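Long-range contacts in O-ureido-L-serine synthase (PDB 3X43), which joins hydroxyurea to O-acetyl-L-serine with the help of pyridoxal 5'-phosphate, giving O-ureido-L-serine on the way to the antibiotic D-cycloserine: residues H171-F176 and V199-S204; G177-L182 and G229-S234; A206-R211 and N225-V230. All coordinates share one frame; numbering follows the deposited sequence.

Contact 1: H171-F176 and V199-S204; sequences HFVTGF and VALEPS. With PLP (pyridoxal-5'-phosphate), chain J.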
# COMPACT_ATOMS: atom_id res chain seq x y z
N HIS B 171 11.65 6.53 21.69
CA HIS B 171 11.80 7.98 21.53
C HIS B 171 11.30 8.51 20.19
O HIS B 171 11.55 7.91 19.14
CB HIS B 171 13.27 8.40 21.65
CG HIS B 171 13.92 7.99 22.93
ND1 HIS B 171 14.22 8.89 23.92
CD2 HIS B 171 14.34 6.78 23.37
CE1 HIS B 171 14.80 8.25 24.92
NE2 HIS B 171 14.88 6.97 24.61
N PHE B 172 10.60 9.64 20.23
CA PHE B 172 10.11 10.27 19.01
C PHE B 172 10.70 11.67 19.03
O PHE B 172 10.35 12.48 19.88
CB PHE B 172 8.58 10.35 19.01
CG PHE B 172 8.03 11.24 17.92
CD1 PHE B 172 8.06 10.83 16.60
CD2 PHE B 172 7.54 12.50 18.22
CE1 PHE B 172 7.61 11.67 15.58
CE2 PHE B 172 7.09 13.34 17.22
CZ PHE B 172 7.13 12.93 15.90
N VAL B 173 11.60 11.95 18.09
CA VAL B 173 12.28 13.25 18.02
C VAL B 173 11.83 14.19 16.91
O VAL B 173 11.77 13.81 15.74
CB VAL B 173 13.80 13.06 17.88
CG1 VAL B 173 14.51 14.39 18.09
CG2 VAL B 173 14.29 12.02 18.88
N THR B 174 11.56 15.43 17.28
CA THR B 174 11.14 16.40 16.28
C THR B 174 11.46 17.82 16.70
O THR B 174 11.59 18.13 17.89
CB THR B 174 9.63 16.31 16.00
OG1 THR B 174 9.28 17.26 14.99
CG2 THR B 174 8.83 16.62 17.24
N GLY B 175 11.61 18.68 15.71
CA GLY B 175 11.84 20.08 15.98
C GLY B 175 10.49 20.71 15.71
O GLY B 175 9.53 19.99 15.38
N PHE B 176 10.37 22.02 15.85
CA PHE B 176 9.09 22.64 15.56
C PHE B 176 9.24 23.99 14.89
O PHE B 176 10.20 24.73 15.15
CB PHE B 176 8.25 22.77 16.84
CG PHE B 176 8.92 23.54 17.93
CD1 PHE B 176 8.74 24.92 18.04
CD2 PHE B 176 9.72 22.90 18.86
CE1 PHE B 176 9.34 25.64 19.07
CE2 PHE B 176 10.33 23.61 19.89
CZ PHE B 176 10.13 24.99 20.00
N VAL B 199 10.36 13.93 22.25
CA VAL B 199 11.52 14.80 22.35
C VAL B 199 11.45 15.97 21.38
O VAL B 199 11.48 15.79 20.17
CB VAL B 199 12.81 14.00 22.06
CG1 VAL B 199 14.03 14.87 22.30
CG2 VAL B 199 12.85 12.75 22.94
N ALA B 200 11.36 17.18 21.93
CA ALA B 200 11.29 18.37 21.10
C ALA B 200 12.59 19.15 21.19
O ALA B 200 13.05 19.49 22.29
CB ALA B 200 10.12 19.25 21.54
N LEU B 201 13.19 19.42 20.04
CA LEU B 201 14.45 20.14 20.01
C LEU B 201 14.29 21.56 19.51
O LEU B 201 13.34 21.88 18.80
CB LEU B 201 15.45 19.39 19.13
CG LEU B 201 15.24 19.39 17.62
CD1 LEU B 201 15.85 20.64 17.00
CD2 LEU B 201 15.89 18.16 17.03
N GLU B 202 15.23 22.41 19.90
CA GLU B 202 15.25 23.81 19.52
C GLU B 202 16.68 24.19 19.15
O GLU B 202 17.64 23.65 19.70
CB GLU B 202 14.82 24.68 20.70
CG GLU B 202 13.33 24.78 20.91
CD GLU B 202 12.98 25.93 21.83
OE1 GLU B 202 12.36 26.92 21.36
OE2 GLU B 202 13.33 25.85 23.03
N PRO B 203 16.85 25.12 18.20
CA PRO B 203 18.21 25.53 17.82
C PRO B 203 18.92 26.10 19.06
O PRO B 203 18.32 26.85 19.84
CB PRO B 203 17.98 26.60 16.75
CG PRO B 203 16.57 26.39 16.27
CD PRO B 203 15.81 25.82 17.43
N SER B 204 20.19 25.75 19.24
CA SER B 204 20.97 26.21 20.40
C SER B 204 20.86 27.71 20.73
O SER B 204 20.74 28.09 21.90
CB SER B 204 22.44 25.85 20.22
OG SER B 204 22.69 24.59 20.81
N1 PLP J . 11.65 21.68 9.15
C2 PLP J . 11.31 22.25 7.92
C2A PLP J . 12.32 22.36 6.80
C3 PLP J . 10.04 22.71 7.78
O3 PLP J . 9.62 23.22 6.60
C4 PLP J . 9.14 22.60 8.87
C4A PLP J . 7.64 23.07 8.68
C5 PLP J . 9.57 22.01 10.09
C6 PLP J . 10.81 21.56 10.19
C5A PLP J . 8.75 22.01 11.38
O4P PLP J . 7.50 21.31 11.27
P PLP J . 6.16 21.81 11.98
O1P PLP J . 5.85 23.11 11.40
O2P PLP J . 5.13 20.83 11.69
O3P PLP J . 6.44 21.89 13.41
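V173 and T174 run beside V199 and A200 as neighbouring parallel strands, their axes 4.7 Å apart and turned by 29°. Both strands belong to the large mixed sheet of this fold type II PLP enzyme, and helix 180-192 connects them in the chain as a beta-alpha-beta unit. Three backbone bonds tie them: V199 N to F172 O at 2.8 Å, T174 N to V199 O, and L201 N to T174 O at 3.0 Å. The side chains of V173, V199 and L201 share one face, against T272 of helix 264-279. V173 and V199 stand side by side, CG2 of V173 lying 4.0 Å from CB of V199, while L201 crosses V173 at about a right angle. T174 and A200 occupy the other face, against L182 of helix 180-192. T174 OG1 turns back to its own strand and binds G175 O at 2.8 Å, in the carbonyl plane on a lone pair. F176, next after G175, places its CG between its backbone N and carbonyl carbon (chi1 57°), which carries the ring across to E202. Ring and carboxylate planes are 27° apart, and E202 OE1, hydrogen-bonded to L209 N, lies near the ring plane at the edge, 3.2 Å from F176 CZ.

Contact 2: G177-L182 and G229-S234; sequences GTTGTL and GVLDRS. With PLP (pyridoxal-5'-phosphate), chain J.
G177-T181 form the phosphate-binding turn of the PLP pocket, and the outer side of this turn rests on V230 and L231 of the loop 229-234. T179 faces that loop. Its OG1 sits between backbone N and carbonyl carbon (chi1 81°), meeting V230 CG1 at 3.3 Å and L231 CB at 3.4 Å, and T179 crosses L231 at about a right angle. V230 CG1 also comes against the backbone carbonyl oxygen of T178. One turn along, L182 CD2 and L231 CD1 touch obliquely at 4.1 Å. No hydrogen bond joins the two segments; the junction is van der Waals packing of T179 OG1, V230 CG1 and the leucine side chains. On its inner side the turn forms the glycine- and threonine-rich phosphate-binding loop of fold type II PLP enzymes, leading into the N-terminus of helix 180-192. G177 N donates to O3P of PLP, T178 N and OG1 both reach O1P, and T181 N and OG1 both reach O2P, so amides and hydroxyls grip all three terminal oxygens; the helix start probably adds a favourable dipole. T178 OG1, 2.7 Å from PLP O1P, also accepts from G180 N at 3.2 Å in an ST turn and bonds N148 ND2, three partners that together should fix its rotation. In the loop, D232 OD1 takes S234 N at 3.0 Å in an Asx turn, while D232 OD2 bonds Q187 NE2 of helix 180-192.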
# COMPACT_ATOMS: atom_id res chain seq x y z
N GLY B 177 8.30 24.28 14.00
CA GLY B 177 8.28 25.55 13.29
C GLY B 177 6.91 26.09 13.61
O GLY B 177 6.77 27.03 14.39
N THR B 178 5.89 25.49 13.01
CA THR B 178 4.53 25.89 13.28
C THR B 178 4.07 25.07 14.48
O THR B 178 3.07 25.38 15.12
CB THR B 178 3.61 25.60 12.08
OG1 THR B 178 3.42 24.18 11.96
CG2 THR B 178 4.23 26.13 10.80
N THR B 179 4.84 24.02 14.79
CA THR B 179 4.58 23.09 15.89
C THR B 179 3.43 22.12 15.63
O THR B 179 3.04 21.35 16.51
CB THR B 179 4.31 23.83 17.25
OG1 THR B 179 2.95 24.29 17.30
CG2 THR B 179 5.26 24.99 17.42
N GLY B 180 2.88 22.15 14.42
CA GLY B 180 1.79 21.25 14.09
C GLY B 180 2.17 19.78 14.22
O GLY B 180 1.40 18.97 14.72
N THR B 181 3.37 19.43 13.76
CA THR B 181 3.82 18.05 13.82
C THR B 181 3.94 17.55 15.26
O THR B 181 3.37 16.52 15.62
CB THR B 181 5.20 17.88 13.14
OG1 THR B 181 5.12 18.33 11.78
CG2 THR B 181 5.62 16.42 13.16
N LEU B 182 4.69 18.30 16.06
CA LEU B 182 4.92 17.95 17.45
C LEU B 182 3.63 17.88 18.24
O LEU B 182 3.43 16.99 19.06
CB LEU B 182 5.88 18.96 18.10
CG LEU B 182 5.84 19.11 19.63
CD1 LEU B 182 6.47 17.90 20.30
CD2 LEU B 182 6.59 20.38 20.01
N GLY B 229 0.41 29.68 18.47
CA GLY B 229 -0.72 29.39 19.34
C GLY B 229 -1.28 28.00 19.14
O GLY B 229 -2.12 27.54 19.92
N VAL B 230 -0.82 27.33 18.10
CA VAL B 230 -1.28 25.98 17.82
C VAL B 230 -0.49 24.97 18.65
O VAL B 230 -0.79 23.77 18.63
CB VAL B 230 -1.16 25.67 16.30
CG1 VAL B 230 -0.03 24.67 16.05
CG2 VAL B 230 -2.48 25.14 15.78
N LEU B 231 0.48 25.46 19.41
CA LEU B 231 1.33 24.61 20.24
C LEU B 231 0.73 24.17 21.57
O LEU B 231 0.09 24.96 22.26
CB LEU B 231 2.67 25.32 20.50
CG LEU B 231 3.56 24.74 21.61
CD1 LEU B 231 4.00 23.34 21.28
CD2 LEU B 231 4.76 25.63 21.80
N ASP B 232 0.95 22.91 21.92
CA ASP B 232 0.47 22.36 23.18
C ASP B 232 1.73 21.79 23.82
O ASP B 232 1.96 20.58 23.78
CB ASP B 232 -0.55 21.24 22.95
CG ASP B 232 -0.84 20.42 24.22
OD1 ASP B 232 -0.24 20.70 25.27
OD2 ASP B 232 -1.69 19.51 24.16
N ARG B 233 2.53 22.66 24.41
CA ARG B 233 3.78 22.22 25.02
C ARG B 233 3.66 21.19 26.13
O ARG B 233 4.67 20.65 26.60
CB ARG B 233 4.57 23.43 25.51
CG ARG B 233 3.79 24.43 26.31
CD ARG B 233 4.69 25.59 26.67
NE ARG B 233 4.52 26.72 25.77
CZ ARG B 233 4.84 27.97 26.09
NH1 ARG B 233 5.36 28.22 27.29
NH2 ARG B 233 4.64 28.96 25.24
N SER B 234 2.44 20.90 26.56
CA SER B 234 2.23 19.90 27.62
C SER B 234 2.59 18.51 27.09
O SER B 234 2.84 17.56 27.85
CB SER B 234 0.78 19.93 28.09
OG SER B 234 -0.04 19.10 27.28
N1 PLP J . 11.65 21.68 9.15
C2 PLP J . 11.31 22.25 7.92
C2A PLP J . 12.32 22.36 6.80
C3 PLP J . 10.04 22.71 7.78
O3 PLP J . 9.62 23.22 6.60
C4 PLP J . 9.14 22.60 8.87
C4A PLP J . 7.64 23.07 8.68
C5 PLP J . 9.57 22.01 10.09
C6 PLP J . 10.81 21.56 10.19
C5A PLP J . 8.75 22.01 11.38
O4P PLP J . 7.50 21.31 11.27
P PLP J . 6.16 21.81 11.98
O1P PLP J . 5.85 23.11 11.40
O2P PLP J . 5.13 20.83 11.69
O3P PLP J . 6.44 21.89 13.41

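Contact 3: A206-R211 and N225-V230; sequences AAMLAR and NFVPGV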
# COMPACT_ATOMS: atom_id res chain seq x y z
N ALA B 206 18.40 29.73 19.47
CA ALA B 206 16.99 30.10 19.58
C ALA B 206 16.19 29.18 20.49
O ALA B 206 15.20 28.59 20.06
CB ALA B 206 16.35 30.14 18.20
N ALA B 207 16.59 29.07 21.75
CA ALA B 207 15.88 28.22 22.70
C ALA B 207 14.67 28.96 23.28
O ALA B 207 14.53 29.08 24.49
CB ALA B 207 16.81 27.77 23.81
N MET B 208 13.81 29.46 22.39
CA MET B 208 12.61 30.20 22.78
C MET B 208 11.82 29.53 23.91
O MET B 208 11.63 30.11 24.98
CB MET B 208 11.70 30.37 21.55
CG MET B 208 10.74 31.54 21.63
SD MET B 208 11.36 33.05 20.86
CE MET B 208 10.37 34.31 21.71
N LEU B 209 11.37 28.30 23.67
CA LEU B 209 10.60 27.57 24.66
C LEU B 209 11.26 27.39 26.02
O LEU B 209 10.63 27.63 27.05
CB LEU B 209 10.23 26.18 24.11
CG LEU B 209 8.94 25.99 23.31
CD1 LEU B 209 8.15 24.85 23.94
CD2 LEU B 209 8.11 27.26 23.29
N ALA B 210 12.53 26.99 26.03
CA ALA B 210 13.25 26.75 27.28
C ALA B 210 14.04 27.91 27.88
O ALA B 210 14.58 27.78 28.98
CB ALA B 210 14.17 25.54 27.11
N ARG B 211 14.12 29.03 27.19
CA ARG B 211 14.88 30.16 27.73
C ARG B 211 14.40 31.51 27.24
O ARG B 211 15.05 32.53 27.46
CB ARG B 211 16.36 29.99 27.38
CG ARG B 211 17.20 29.41 28.51
CD ARG B 211 18.45 28.74 27.98
NE ARG B 211 18.31 27.28 27.97
CZ ARG B 211 18.83 26.48 27.04
NH1 ARG B 211 19.52 26.99 26.03
NH2 ARG B 211 18.65 25.17 27.12
N ASN B 225 10.62 33.60 15.31
CA ASN B 225 10.79 34.61 16.36
C ASN B 225 9.67 34.73 17.40
O ASN B 225 9.62 35.71 18.15
CB ASN B 225 11.04 35.99 15.73
CG ASN B 225 9.79 36.61 15.13
OD1 ASN B 225 8.72 36.60 15.75
ND2 ASN B 225 9.91 37.15 13.92
N PHE B 226 8.79 33.73 17.48
CA PHE B 226 7.69 33.75 18.44
C PHE B 226 7.14 32.34 18.68
O PHE B 226 7.59 31.38 18.05
CB PHE B 226 6.57 34.65 17.93
CG PHE B 226 5.86 34.11 16.72
CD1 PHE B 226 6.43 34.22 15.46
CD2 PHE B 226 4.62 33.49 16.84
CE1 PHE B 226 5.79 33.71 14.33
CE2 PHE B 226 3.97 32.98 15.72
CZ PHE B 226 4.56 33.09 14.47
N VAL B 227 6.18 32.21 19.58
CA VAL B 227 5.59 30.91 19.88
C VAL B 227 4.19 30.75 19.29
O VAL B 227 3.27 31.49 19.64
CB VAL B 227 5.51 30.66 21.40
CG1 VAL B 227 4.61 29.46 21.69
CG2 VAL B 227 6.90 30.44 21.97
N PRO B 228 4.02 29.78 18.37
CA PRO B 228 2.72 29.54 17.73
C PRO B 228 1.61 29.16 18.71
O PRO B 228 1.84 28.40 19.66
CB PRO B 228 3.02 28.43 16.71
CG PRO B 228 4.52 28.47 16.53
CD PRO B 228 5.06 28.87 17.87
N GLY B 229 0.41 29.68 18.47
CA GLY B 229 -0.72 29.39 19.34
C GLY B 229 -1.28 28.00 19.14
O GLY B 229 -2.12 27.54 19.92
N VAL B 230 -0.82 27.33 18.10
CA VAL B 230 -1.28 25.98 17.82
C VAL B 230 -0.49 24.97 18.65
O VAL B 230 -0.79 23.77 18.63
CB VAL B 230 -1.16 25.67 16.30
CG1 VAL B 230 -0.03 24.67 16.05
CG2 VAL B 230 -2.48 25.14 15.78
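At M208 a chi1 of -157° sets CG opposite the backbone N, and a bend at chi2 (94°) carries the thioether end over to the backbone of N225 and F226. The short helix 208-211, which follows strand 197-203 in the PLP-dependent fold, thereby packs against the irregular loop that leads on toward strand 238-242. The contact is small and mostly apolar, with no hydrogen bond across it. V227 starts its side chain toward the helix, and its CG2 serves two partners. M208 CG approaches it obliquely at 4.0 Å, and L209 crosses it at about a right angle with CD2 at 3.6 Å. L209 reaches V227 with the end of its side chain and also touches L239 of strand 238-242, so the leucine bridges the loop and the sheet edge. N225 and F226 start their side chains away from the helix; F226 meets F143 edge-to-face and touches K122 of helix 122-135. What they give to M208 is therefore backbone. W214 also packs on M208, from the loop that follows the helix. At the far end of the thioether, M208 CE lies 4.3 Å from F226 CA. The same methyl, M208 CE, is 3.9 Å from N225 O, a backbone carbonyl oxygen.

Overall arrangement
Contact 1 and the 177-182 side of contact 2 belong to one beta-alpha-beta unit: strand 171-175 runs through F176 into the phosphate loop, and L182 of helix 180-192 packs its CB 3.9 Å from T174 CG2. The two centres are 11 Å apart and both contacts touch PLP, contact 1 through F176 CA, 3.5 Å from O3P, contact 2 by hydrogen bonds to the phosphate. Contact 3 follows contact 1 in the chain and is joined to it through the E202 carboxylate at the start of helix 208-211, 2.9 Å from OE1 to L209 N. Contacts 2 and 3 share G229 and V230, and P228 CG comes 3.4 Å from G177 O. Contact 3 stands farther from the cofactor, the F226 side chain being about 11 Å from PLP.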